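PDB 6Z16: multisubunit Na+/H+ antiporter, A subunit, which probably takes part in exchanging sodium ions for protons across the cell membrane, as one subunit of a multisubunit Mrp antiporter complex. Local coordinates for residues 29-34 and 85-90; 100-105 and 155-160; 165-170 and 196-201; 346-351 and 527-532. All blocks are in the same frame, centred on the assembly; numbering follows the deposited sequence.

Interaction 1. Residues 29-34 and 85-90; sequences PTLHIA and IRATMP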
loop_
_atom_site.group_PDB
_atom_site.type_symbol
_atom_site.label_atom_id
_atom_site.label_comp_id
_atom_site.label_asym_id
_atom_site.label_seq_id
_atom_site.Cartn_x
_atom_site.Cartn_y
_atom_site.Cartn_z
ATOM N N PRO A 29 87.447 37.912 -30.149
ATOM C CA PRO A 29 88.175 37.384 -31.306
ATOM C C PRO A 29 88.308 38.415 -32.420
ATOM O O PRO A 29 89.173 38.255 -33.288
ATOM C CB PRO A 29 87.308 36.205 -31.751
ATOM C CG PRO A 29 86.553 35.816 -30.537
ATOM C CD PRO A 29 86.273 37.089 -29.819
ATOM N N THR A 30 87.388 39.393 -32.417
ATOM C CA THR A 30 87.367 40.643 -33.185
ATOM C C THR A 30 87.027 40.403 -34.662
ATOM O O THR A 30 86.687 41.341 -35.391
ATOM C CB THR A 30 88.706 41.394 -33.011
ATOM O OG1 THR A 30 89.081 41.359 -31.631
ATOM C CG2 THR A 30 88.593 42.869 -33.371
ATOM N N LEU A 31 87.004 39.149 -35.106
ATOM C CA LEU A 31 86.497 38.853 -36.436
ATOM C C LEU A 31 85.063 38.354 -36.406
ATOM O O LEU A 31 84.409 38.317 -37.455
ATOM C CB LEU A 31 87.405 37.838 -37.152
ATOM C CG LEU A 31 87.605 36.390 -36.700
ATOM C CD1 LEU A 31 86.642 35.447 -37.401
ATOM C CD2 LEU A 31 89.036 35.951 -36.942
ATOM N N HIS A 32 84.569 37.964 -35.228
ATOM C CA HIS A 32 83.156 37.660 -35.072
ATOM C C HIS A 32 82.313 38.912 -35.237
ATOM O O HIS A 32 81.175 38.836 -35.710
ATOM C CB HIS A 32 82.899 37.036 -33.704
ATOM C CG HIS A 32 83.564 35.712 -33.506
ATOM N ND1 HIS A 32 83.590 35.068 -32.289
ATOM C CD2 HIS A 32 84.232 34.909 -34.369
ATOM C CE1 HIS A 32 84.243 33.928 -32.409
ATOM N NE2 HIS A 32 84.643 33.809 -33.661
ATOM N N ILE A 33 82.858 40.068 -34.861
ATOM C CA ILE A 33 82.179 41.346 -35.033
ATOM C C ILE A 33 82.607 41.965 -36.355
ATOM O O ILE A 33 82.356 43.146 -36.610
ATOM C CB ILE A 33 82.437 42.284 -33.834
ATOM C CG1 ILE A 33 83.930 42.415 -33.506
ATOM C CG2 ILE A 33 81.680 41.806 -32.612
ATOM C CD1 ILE A 33 84.621 43.636 -34.093
ATOM N N ALA A 34 83.276 41.174 -37.192
ATOM C CA ALA A 34 83.571 41.548 -38.566
ATOM C C ALA A 34 82.739 40.774 -39.575
ATOM O O ALA A 34 82.365 41.330 -40.612
ATOM C CB ALA A 34 85.057 41.333 -38.870
ATOM N N ILE A 85 94.603 31.971 -39.330
ATOM C CA ILE A 85 93.784 32.553 -38.270
ATOM C C ILE A 85 92.499 31.745 -38.152
ATOM O O ILE A 85 91.703 31.696 -39.095
ATOM C CB ILE A 85 93.479 34.031 -38.544
ATOM C CG1 ILE A 85 94.781 34.813 -38.699
ATOM C CG2 ILE A 85 92.629 34.612 -37.440
ATOM C CD1 ILE A 85 95.690 34.730 -37.493
ATOM N N ARG A 86 92.289 31.124 -36.995
ATOM C CA ARG A 86 91.169 30.219 -36.779
ATOM C C ARG A 86 90.247 30.766 -35.700
ATOM O O ARG A 86 90.708 31.297 -34.688
ATOM C CB ARG A 86 91.665 28.829 -36.388
ATOM C CG ARG A 86 92.451 28.137 -37.480
ATOM C CD ARG A 86 92.949 26.767 -37.055
ATOM N NE ARG A 86 91.857 25.828 -36.832
ATOM C CZ ARG A 86 91.523 25.345 -35.640
ATOM N NH1 ARG A 86 92.203 25.709 -34.562
ATOM N NH2 ARG A 86 90.511 24.497 -35.525
ATOM N N ALA A 87 88.941 30.628 -35.919
ATOM C CA ALA A 87 87.948 31.105 -34.967
ATOM C C ALA A 87 86.725 30.205 -35.027
ATOM O O ALA A 87 86.461 29.558 -36.041
ATOM C CB ALA A 87 87.559 32.556 -35.244
ATOM N N THR A 88 85.965 30.179 -33.932
ATOM C CA THR A 88 84.863 29.235 -33.787
ATOM C C THR A 88 83.728 29.886 -33.010
ATOM O O THR A 88 83.966 30.484 -31.959
ATOM C CB THR A 88 85.337 27.964 -33.064
ATOM O OG1 THR A 88 86.425 27.375 -33.784
ATOM C CG2 THR A 88 84.226 26.941 -32.967
ATOM N N MET A 89 82.503 29.775 -33.523
ATOM C CA MET A 89 81.300 30.189 -32.797
ATOM C C MET A 89 80.249 29.094 -32.923
ATOM O O MET A 89 79.628 28.960 -33.989
ATOM C CB MET A 89 80.757 31.506 -33.331
ATOM C CG MET A 89 79.537 32.004 -32.587
ATOM S SD MET A 89 78.869 33.553 -33.219
ATOM C CE MET A 89 80.103 34.713 -32.646
ATOM N N PRO A 90 80.014 28.299 -31.876
ATOM C CA PRO A 90 79.153 27.115 -32.028
ATOM C C PRO A 90 77.689 27.495 -32.174
ATOM O O PRO A 90 77.224 28.457 -31.567
ATOM C CB PRO A 90 79.400 26.334 -30.734
ATOM C CG PRO A 90 79.769 27.377 -29.746
ATOM C CD PRO A 90 80.534 28.424 -30.504
#

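Interaction 2. Residues 100-105 and 155-160; sequences DAYVDG and LSDHLI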
loop_
_atom_site.group_PDB
_atom_site.type_symbol
_atom_site.label_atom_id
_atom_site.label_comp_id
_atom_site.label_asym_id
_atom_site.label_seq_id
_atom_site.Cartn_x
_atom_site.Cartn_y
_atom_site.Cartn_z
ATOM N N ASP A 100 82.532 28.112 -38.101
ATOM C CA ASP A 100 83.977 28.181 -38.065
ATOM C C ASP A 100 84.452 29.264 -39.022
ATOM O O ASP A 100 83.735 29.684 -39.932
ATOM C CB ASP A 100 84.602 26.842 -38.444
ATOM C CG ASP A 100 84.305 25.752 -37.453
ATOM O OD1 ASP A 100 84.096 26.064 -36.268
ATOM O OD2 ASP A 100 84.293 24.572 -37.860
ATOM N N ALA A 101 85.677 29.723 -38.800
ATOM C CA ALA A 101 86.310 30.688 -39.683
ATOM C C ALA A 101 87.784 30.346 -39.773
ATOM O O ALA A 101 88.442 30.146 -38.749
ATOM C CB ALA A 101 86.117 32.123 -39.190
ATOM N N TYR A 102 88.288 30.268 -40.998
ATOM C CA TYR A 102 89.673 29.920 -41.270
ATOM C C TYR A 102 90.200 30.940 -42.258
ATOM O O TYR A 102 89.577 31.176 -43.295
ATOM C CB TYR A 102 89.779 28.510 -41.844
ATOM C CG TYR A 102 91.171 27.997 -42.084
ATOM C CD1 TYR A 102 91.944 27.526 -41.039
ATOM C CD2 TYR A 102 91.698 27.947 -43.362
ATOM C CE1 TYR A 102 93.211 27.031 -41.256
ATOM C CE2 TYR A 102 92.964 27.458 -43.593
ATOM C CZ TYR A 102 93.718 27.001 -42.535
ATOM O OH TYR A 102 94.980 26.507 -42.760
ATOM N N VAL A 103 91.322 31.562 -41.924
ATOM C CA VAL A 103 91.873 32.650 -42.714
ATOM C C VAL A 103 93.278 32.263 -43.138
ATOM O O VAL A 103 94.162 32.071 -42.291
ATOM C CB VAL A 103 91.866 33.975 -41.942
ATOM C CG1 VAL A 103 92.576 35.021 -42.722
ATOM C CG2 VAL A 103 90.443 34.423 -41.680
ATOM N N ASP A 104 93.469 32.147 -44.448
ATOM C CA ASP A 104 94.756 31.881 -45.078
ATOM C C ASP A 104 94.834 32.775 -46.313
ATOM O O ASP A 104 94.093 33.758 -46.429
ATOM C CB ASP A 104 94.938 30.379 -45.367
ATOM C CG ASP A 104 93.844 29.794 -46.262
ATOM O OD1 ASP A 104 92.866 30.489 -46.606
ATOM O OD2 ASP A 104 93.966 28.606 -46.622
ATOM N N GLY A 105 95.745 32.452 -47.234
ATOM C CA GLY A 105 96.034 33.359 -48.338
ATOM C C GLY A 105 94.893 33.533 -49.325
ATOM O O GLY A 105 94.627 34.649 -49.785
ATOM N N LEU A 155 85.144 33.221 -45.856
ATOM C CA LEU A 155 85.874 32.934 -44.629
ATOM C C LEU A 155 85.481 31.622 -43.965
ATOM O O LEU A 155 86.079 31.272 -42.946
ATOM C CB LEU A 155 85.674 34.078 -43.638
ATOM C CG LEU A 155 86.232 35.435 -44.063
ATOM C CD1 LEU A 155 85.779 36.507 -43.103
ATOM C CD2 LEU A 155 87.742 35.389 -44.145
ATOM N N SER A 156 84.522 30.881 -44.510
ATOM C CA SER A 156 83.919 29.772 -43.781
ATOM C C SER A 156 84.743 28.498 -43.876
ATOM O O SER A 156 85.293 28.162 -44.926
ATOM C CB SER A 156 82.509 29.494 -44.296
ATOM O OG SER A 156 81.919 28.430 -43.580
ATOM N N ASP A 157 84.798 27.781 -42.763
ATOM C CA ASP A 157 85.476 26.503 -42.648
ATOM C C ASP A 157 84.501 25.350 -42.436
ATOM O O ASP A 157 84.868 24.190 -42.649
ATOM C CB ASP A 157 86.497 26.594 -41.502
ATOM C CG ASP A 157 87.264 25.323 -41.280
ATOM O OD1 ASP A 157 88.098 24.993 -42.130
ATOM O OD2 ASP A 157 87.027 24.653 -40.256
ATOM N N HIS A 158 83.257 25.642 -42.084
ATOM C CA HIS A 158 82.219 24.640 -41.932
ATOM C C HIS A 158 81.410 24.565 -43.219
ATOM O O HIS A 158 81.178 25.586 -43.869
ATOM C CB HIS A 158 81.313 25.007 -40.760
ATOM C CG HIS A 158 80.367 23.926 -40.359
ATOM N ND1 HIS A 158 80.740 22.877 -39.548
ATOM C CD2 HIS A 158 79.064 23.726 -40.662
ATOM C CE1 HIS A 158 79.701 22.088 -39.354
ATOM N NE2 HIS A 158 78.675 22.574 -40.027
ATOM N N LEU A 159 80.972 23.358 -43.582
ATOM C CA LEU A 159 80.286 23.171 -44.859
ATOM C C LEU A 159 78.845 23.669 -44.827
ATOM O O LEU A 159 78.374 24.264 -45.804
ATOM C CB LEU A 159 80.332 21.699 -45.269
ATOM C CG LEU A 159 81.688 21.169 -45.727
ATOM C CD1 LEU A 159 81.663 19.671 -45.923
ATOM C CD2 LEU A 159 82.099 21.854 -47.006
ATOM N N ILE A 160 78.130 23.443 -43.724
ATOM C CA ILE A 160 76.741 23.892 -43.631
ATOM C C ILE A 160 76.675 25.407 -43.474
ATOM O O ILE A 160 75.793 26.063 -44.042
ATOM C CB ILE A 160 76.010 23.135 -42.497
ATOM C CG1 ILE A 160 75.645 21.720 -42.945
ATOM C CG2 ILE A 160 74.743 23.835 -42.032
ATOM C CD1 ILE A 160 76.658 20.665 -42.636
#

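Interaction 3. Residues 165-170 and 196-201; sequences FWELTS and ITMFGG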
loop_
_atom_site.group_PDB
_atom_site.type_symbol
_atom_site.label_atom_id
_atom_site.label_comp_id
_atom_site.label_asym_id
_atom_site.label_seq_id
_atom_site.Cartn_x
_atom_site.Cartn_y
_atom_site.Cartn_z
ATOM N N PHE A 165 75.613 30.767 -46.037
ATOM C CA PHE A 165 76.085 32.024 -46.606
ATOM C C PHE A 165 75.928 32.048 -48.126
ATOM O O PHE A 165 75.615 33.095 -48.710
ATOM C CB PHE A 165 77.531 32.216 -46.165
ATOM C CG PHE A 165 77.667 32.584 -44.720
ATOM C CD1 PHE A 165 76.763 33.442 -44.128
ATOM C CD2 PHE A 165 78.623 31.982 -43.925
ATOM C CE1 PHE A 165 76.873 33.767 -42.797
ATOM C CE2 PHE A 165 78.731 32.299 -42.595
ATOM C CZ PHE A 165 77.854 33.187 -42.030
ATOM N N TRP A 166 76.109 30.887 -48.766
ATOM C CA TRP A 166 75.832 30.698 -50.189
ATOM C C TRP A 166 74.388 31.047 -50.535
ATOM O O TRP A 166 74.112 31.774 -51.502
ATOM C CB TRP A 166 76.110 29.234 -50.524
ATOM C CG TRP A 166 76.037 28.873 -51.933
ATOM C CD1 TRP A 166 74.928 28.496 -52.625
ATOM C CD2 TRP A 166 77.133 28.725 -52.823
ATOM N NE1 TRP A 166 75.257 28.193 -53.916
ATOM C CE2 TRP A 166 76.611 28.318 -54.060
ATOM C CE3 TRP A 166 78.507 28.929 -52.706
ATOM C CZ2 TRP A 166 77.408 28.098 -55.159
ATOM C CZ3 TRP A 166 79.294 28.723 -53.805
ATOM C CH2 TRP A 166 78.748 28.314 -55.018
ATOM N N GLU A 167 73.451 30.519 -49.750
ATOM C CA GLU A 167 72.036 30.764 -49.988
ATOM C C GLU A 167 71.664 32.217 -49.741
ATOM O O GLU A 167 70.816 32.775 -50.454
ATOM C CB GLU A 167 71.217 29.837 -49.104
ATOM C CG GLU A 167 71.320 28.416 -49.536
ATOM C CD GLU A 167 70.607 28.190 -50.832
ATOM O OE1 GLU A 167 69.564 28.838 -51.007
ATOM O OE2 GLU A 167 71.078 27.397 -51.671
ATOM N N LEU A 168 72.280 32.842 -48.733
ATOM C CA LEU A 168 72.025 34.258 -48.484
ATOM C C LEU A 168 72.532 35.122 -49.630
ATOM O O LEU A 168 71.892 36.121 -49.988
ATOM C CB LEU A 168 72.659 34.682 -47.164
ATOM C CG LEU A 168 72.017 34.088 -45.916
ATOM C CD1 LEU A 168 72.796 34.499 -44.695
ATOM C CD2 LEU A 168 70.575 34.533 -45.811
ATOM N N THR A 169 73.672 34.738 -50.216
ATOM C CA THR A 169 74.175 35.379 -51.429
ATOM C C THR A 169 73.166 35.298 -52.566
ATOM O O THR A 169 72.874 36.304 -53.229
ATOM C CB THR A 169 75.494 34.726 -51.837
ATOM O OG1 THR A 169 76.516 35.083 -50.905
ATOM C CG2 THR A 169 75.894 35.106 -53.235
ATOM N N SER A 170 72.602 34.106 -52.780
ATOM C CA SER A 170 71.639 33.918 -53.864
ATOM C C SER A 170 70.373 34.745 -53.657
ATOM O O SER A 170 69.874 35.371 -54.601
ATOM C CB SER A 170 71.291 32.442 -53.998
ATOM O OG SER A 170 70.355 32.254 -55.038
ATOM N N ILE A 196 68.077 29.137 -61.611
ATOM C CA ILE A 196 69.348 28.497 -61.958
ATOM C C ILE A 196 70.259 28.390 -60.738
ATOM O O ILE A 196 70.772 27.304 -60.423
ATOM C CB ILE A 196 70.038 29.250 -63.108
ATOM C CG1 ILE A 196 69.157 29.262 -64.350
ATOM C CG2 ILE A 196 71.352 28.596 -63.444
ATOM C CD1 ILE A 196 68.872 27.906 -64.886
ATOM N N THR A 197 70.455 29.500 -60.015
ATOM C CA THR A 197 71.408 29.468 -58.910
ATOM C C THR A 197 70.889 28.678 -57.714
ATOM O O THR A 197 71.687 28.068 -56.995
ATOM C CB THR A 197 71.784 30.888 -58.506
ATOM O OG1 THR A 197 70.598 31.629 -58.202
ATOM C CG2 THR A 197 72.540 31.567 -59.630
ATOM N N MET A 198 69.565 28.613 -57.516
ATOM C CA MET A 198 69.025 27.756 -56.466
ATOM C C MET A 198 69.169 26.282 -56.810
ATOM O O MET A 198 69.422 25.461 -55.920
ATOM C CB MET A 198 67.562 28.095 -56.197
ATOM C CG MET A 198 67.347 29.352 -55.385
ATOM S SD MET A 198 68.188 29.207 -53.822
ATOM C CE MET A 198 67.302 27.823 -53.114
ATOM N N PHE A 199 69.000 25.931 -58.090
ATOM C CA PHE A 199 69.230 24.562 -58.549
ATOM C C PHE A 199 70.661 24.118 -58.273
ATOM O O PHE A 199 70.901 23.045 -57.683
ATOM C CB PHE A 199 68.866 24.505 -60.036
ATOM C CG PHE A 199 69.102 23.184 -60.695
ATOM C CD1 PHE A 199 68.442 22.047 -60.271
ATOM C CD2 PHE A 199 69.897 23.106 -61.825
ATOM C CE1 PHE A 199 68.639 20.838 -60.902
ATOM C CE2 PHE A 199 70.085 21.908 -62.469
ATOM C CZ PHE A 199 69.461 20.768 -62.003
ATOM N N GLY A 200 71.618 24.983 -58.614
ATOM C CA GLY A 200 73.007 24.694 -58.304
ATOM C C GLY A 200 73.296 24.631 -56.815
ATOM O O GLY A 200 74.067 23.786 -56.364
ATOM N N GLY A 201 72.650 25.494 -56.028
ATOM C CA GLY A 201 72.902 25.504 -54.597
ATOM C C GLY A 201 72.361 24.280 -53.884
ATOM O O GLY A 201 72.991 23.765 -52.959
#

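Interaction 4. Residues 346-351 and 527-532; sequences GLSFHY and AVLYGL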
loop_
_atom_site.group_PDB
_atom_site.type_symbol
_atom_site.label_atom_id
_atom_site.label_comp_id
_atom_site.label_asym_id
_atom_site.label_seq_id
_atom_site.Cartn_x
_atom_site.Cartn_y
_atom_site.Cartn_z
ATOM N N GLY A 346 94.786 21.561 -61.099
ATOM C CA GLY A 346 94.436 20.290 -60.494
ATOM C C GLY A 346 95.282 19.153 -61.032
ATOM O O GLY A 346 95.621 18.221 -60.297
ATOM N N LEU A 347 95.627 19.211 -62.327
ATOM C CA LEU A 347 96.557 18.232 -62.908
ATOM C C LEU A 347 97.934 18.275 -62.267
ATOM O O LEU A 347 98.683 17.299 -62.372
ATOM C CB LEU A 347 96.739 18.432 -64.415
ATOM C CG LEU A 347 95.677 17.998 -65.410
ATOM C CD1 LEU A 347 96.043 18.525 -66.773
ATOM C CD2 LEU A 347 95.628 16.491 -65.427
ATOM N N SER A 348 98.289 19.397 -61.637
ATOM C CA SER A 348 99.537 19.479 -60.869
ATOM C C SER A 348 99.683 18.439 -59.754
ATOM O O SER A 348 100.813 18.153 -59.349
ATOM C CB SER A 348 99.688 20.859 -60.237
ATOM O OG SER A 348 100.831 20.893 -59.406
ATOM N N PHE A 349 98.589 17.875 -59.235
ATOM C CA PHE A 349 98.674 17.015 -58.053
ATOM C C PHE A 349 99.194 15.611 -58.322
ATOM O O PHE A 349 99.651 14.955 -57.381
ATOM C CB PHE A 349 97.308 16.890 -57.377
ATOM C CG PHE A 349 96.970 18.042 -56.501
ATOM C CD1 PHE A 349 97.354 18.043 -55.169
ATOM C CD2 PHE A 349 96.304 19.140 -57.010
ATOM C CE1 PHE A 349 97.055 19.107 -54.358
ATOM C CE2 PHE A 349 96.008 20.204 -56.210
ATOM C CZ PHE A 349 96.382 20.191 -54.882
ATOM N N HIS A 350 99.123 15.122 -59.559
ATOM C CA HIS A 350 99.435 13.718 -59.796
ATOM C C HIS A 350 100.937 13.474 -59.777
ATOM O O HIS A 350 101.454 12.792 -58.884
ATOM C CB HIS A 350 98.836 13.269 -61.126
ATOM C CG HIS A 350 97.347 13.381 -61.176
ATOM N ND1 HIS A 350 96.513 12.512 -60.505
ATOM C CD2 HIS A 350 96.540 14.261 -61.811
ATOM C CE1 HIS A 350 95.258 12.852 -60.729
ATOM N NE2 HIS A 350 95.246 13.910 -61.518
ATOM N N TYR A 351 101.654 14.061 -60.729
ATOM C CA TYR A 351 103.090 13.859 -60.825
ATOM C C TYR A 351 103.679 14.960 -61.691
ATOM O O TYR A 351 103.005 15.511 -62.562
ATOM C CB TYR A 351 103.427 12.475 -61.404
ATOM C CG TYR A 351 104.907 12.172 -61.443
ATOM C CD1 TYR A 351 105.608 11.890 -60.276
ATOM C CD2 TYR A 351 105.604 12.185 -62.643
ATOM C CE1 TYR A 351 106.963 11.623 -60.307
ATOM C CE2 TYR A 351 106.955 11.916 -62.685
ATOM C CZ TYR A 351 107.629 11.637 -61.515
ATOM O OH TYR A 351 108.977 11.373 -61.556
ATOM N N ALA A 527 97.981 27.866 -50.652
ATOM C CA ALA A 527 96.710 27.388 -50.121
ATOM C C ALA A 527 96.032 26.414 -51.076
ATOM O O ALA A 527 95.580 25.345 -50.655
ATOM C CB ALA A 527 95.790 28.571 -49.834
ATOM N N VAL A 528 95.944 26.774 -52.362
ATOM C CA VAL A 528 95.255 25.933 -53.345
ATOM C C VAL A 528 96.009 24.620 -53.576
ATOM O O VAL A 528 95.402 23.585 -53.874
ATOM C CB VAL A 528 95.051 26.743 -54.643
ATOM C CG1 VAL A 528 94.374 25.940 -55.732
ATOM C CG2 VAL A 528 94.222 27.967 -54.362
ATOM N N LEU A 529 97.318 24.610 -53.355
ATOM C CA LEU A 529 98.124 23.423 -53.606
ATOM C C LEU A 529 98.669 22.864 -52.301
ATOM O O LEU A 529 99.866 22.586 -52.195
ATOM C CB LEU A 529 99.270 23.748 -54.554
ATOM C CG LEU A 529 98.888 24.255 -55.936
ATOM C CD1 LEU A 529 100.141 24.671 -56.648
ATOM C CD2 LEU A 529 98.149 23.195 -56.718
ATOM N N TYR A 530 97.798 22.735 -51.303
ATOM C CA TYR A 530 98.207 22.361 -49.956
ATOM C C TYR A 530 98.771 20.947 -49.906
ATOM O O TYR A 530 98.309 20.049 -50.613
ATOM C CB TYR A 530 97.018 22.480 -48.999
ATOM C CG TYR A 530 97.366 22.188 -47.558
ATOM C CD1 TYR A 530 98.062 23.113 -46.794
ATOM C CD2 TYR A 530 97.012 20.983 -46.965
ATOM C CE1 TYR A 530 98.395 22.850 -45.480
ATOM C CE2 TYR A 530 97.338 20.709 -45.649
ATOM C CZ TYR A 530 98.026 21.647 -44.912
ATOM O OH TYR A 530 98.353 21.383 -43.603
ATOM N N GLY A 531 99.789 20.760 -49.067
ATOM C CA GLY A 531 100.372 19.452 -48.852
ATOM C C GLY A 531 101.216 18.937 -49.989
ATOM O O GLY A 531 101.395 17.724 -50.117
ATOM N N LEU A 532 101.761 19.828 -50.812
ATOM C CA LEU A 532 102.383 19.417 -52.061
ATOM C C LEU A 532 103.778 20.016 -52.186
ATOM O O LEU A 532 104.642 19.464 -52.874
ATOM C CB LEU A 532 101.500 19.844 -53.231
ATOM C CG LEU A 532 101.804 19.315 -54.622
ATOM C CD1 LEU A 532 101.592 17.816 -54.631
ATOM C CD2 LEU A 532 100.912 20.005 -55.632
#

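Interaction 1. Residues 29-34 and 85-90
The side chains of His32 and Met89 pass alongside one another, running opposite ways. The methionine brings its terminal methyl back beside the ND1 side of the ring: CE lies 3.5 Å from His32 ND1 and 3.7 Å from its CG. The bend is at chi3 (-73°), which places CE after an otherwise extended chain. The sulfur stands farther off, at an oblique angle to the imidazole. At the other end of the ring, His32 NE2 meets the methyl of Ala87, CB, at 3.5 Å. Between these two neighbours His32 CE1 comes 3.5 Å from the carbonyl O of Thr88. Pro29 CB, from the same segment, sits over the centre of one ring face. Residues 85-90 form one strand of a two-stranded antiparallel hairpin with 97-103, and the first modelled turn and short helix of the chain pack against it. Leu31 continues the apolar row along the same strand. Its CD1 touches Ala87 CB at 3.7 Å, and its CD2 reaches Ile85 CG2 at 3.9 Å. Leu31 also packs on Ala101 of the second strand and on Tyr71 of helix 63-72. No hydrogen bond joins the two segments.

Interaction 2. Residues 100-105 and 155-160
Leu155 meets the strand through both its backbone and its side chain. Its O accepts a hydrogen bond from Tyr102 N at 3.1 Å, with an N-H...O angle of 161°. The same oxygen takes a CA-H...O contact from Ala101 CA at 3.3 Å. The side chains of Leu155 and Val103 run abreast in one direction, with Leu155 CD2 3.8 Å from Val103 CG2. Ser156 turns away from the strand. Its OG donates to a lone pair of His158 O, 3.0 Å away. Asp157 points back toward the strand. Its CB packs on Asp100 CB at 3.6 Å and on Tyr102 CB at 3.8 Å. The two carboxylates come close, with Asp100 OD2 3.6 Å from Asp157 OD2 and their planes 42° apart. If both were ionised, their proximity would probably favour protonation of one. Arg221 of helix 220-223 packs on Asp157 and Tyr102. His158 presents its ring edge to Asp100 OD2, and its position is the N-cap of helix 159-177. The arrangement is a hairpin strand running roughly antiparallel alongside the short connection between two transmembrane helices, 136-155 and 159-177, in an antiporter-like subunit related to those of complex I.

Interaction 3. Residues 165-170 and 196-201
The helical segments 165-170 and 196-201 run antiparallel, their axes 10.4 Å apart at closest approach and 173° between their directions. Ser170 and Thr197 make the hydrogen bond of the contact: Ser170 OG donates to Thr197 OG1 at 3.2 Å. Ser170 OG is anti to its backbone N (chi1 180°), and the hydroxyl extends toward the other helix. Thr197 OG1 is itself bonded to Ser193 O, one turn earlier in its helix. A turn away from Ser170, Glu167 crosses Met198 at about a right angle. The glutamate chain bends at chi2 (-70°), which sets CD. Its OE1 lies beside the thioether, 3.2 Å from Met198 SD and 3.3 Å from Met198 CE. The other oxygen, OE2, is 3.9 Å from Gly201 CA. Trp166 also reaches this glycine, with NE1 3.6 Å from Gly201 CA. Its indole makes a cation-pi contact with Lys248 of helix 234-248. Pro384 of a neighbouring subunit packs on Glu167. In antiporter-like subunits of this family a glutamate and a lysine in the membrane interior are linked to proton transfer. Glu167 and the nearby Lys248 are probably the corresponding residues. A hydroxyl bond links the two helices at Ser170 and Thr197. Gly201 has no side chain, which lets the carboxylate and the indole approach the opposite backbone.

Interaction 4. Residues 346-351 and 527-532
A type II beta turn, Leu529 to Leu532, follows helix 514-528 and receives the ring of Phe349 from just beyond the end of helix 323-347. The phenylalanine carries most of the contact. Its chi1 of -81° puts CG beside the backbone N, and from there the ring extends toward the turn. The edge of the ring enters among backbone oxygens. Phe349 CZ is 3.7 Å from Val528 O, which lies in the ring plane. Phe349 CE1 is 4.1 Å from Tyr530 O, also near that plane. Gly346 O meets the edge in plane as well, from within the same segment, and accepts from Phe349 N at 3.2 Å. Two leucines supply the apolar contacts. Leu532 places CD2 over one face of the Phe349 ring, 4.1 Å above the plane and offset toward the rim. Leu529 comes at an oblique angle, its CD2 3.7 Å from Phe349 CE2. Leu532 CD2 also meets Ser348 OG at 3.9 Å. Gly531 has the positive phi expected at the third position of this turn. Tyr530 points away from Phe349 and makes a cation-pi contact with Arg221. Met360 of helix 360-391 packs on Ser348, Leu529 and Leu532. No hydrogen bond passes between the two segments. The contact rests on leucine methyls against the ring, with the ring's edge turned to the electronegative oxygens Val528 O and Tyr530 O, an electrostatically favourable orientation.

Interaction 3 is the core contact, its centre about 5 Å from the centre of the chain. Interaction 2 is also buried, interaction 4 only partly, and interaction 1 lies at the surface. Interactions 1 and 2 hold the two strands of one hairpin, which are joined by backbone bonds such as Ala87 O to Ala101 N at 2.9 Å. Interactions 2 and 3 share helix 159-177, at its start and further along it. Interaction 4 touches interaction 2 where Ala527 CB packs on Asp104 OD2. Chemistry differs with place. Interactions 1 and 4 use aromatic and apolar packing, without hydrogen bonds across. The two buried contacts each combine a hydrogen bond with acidic groups.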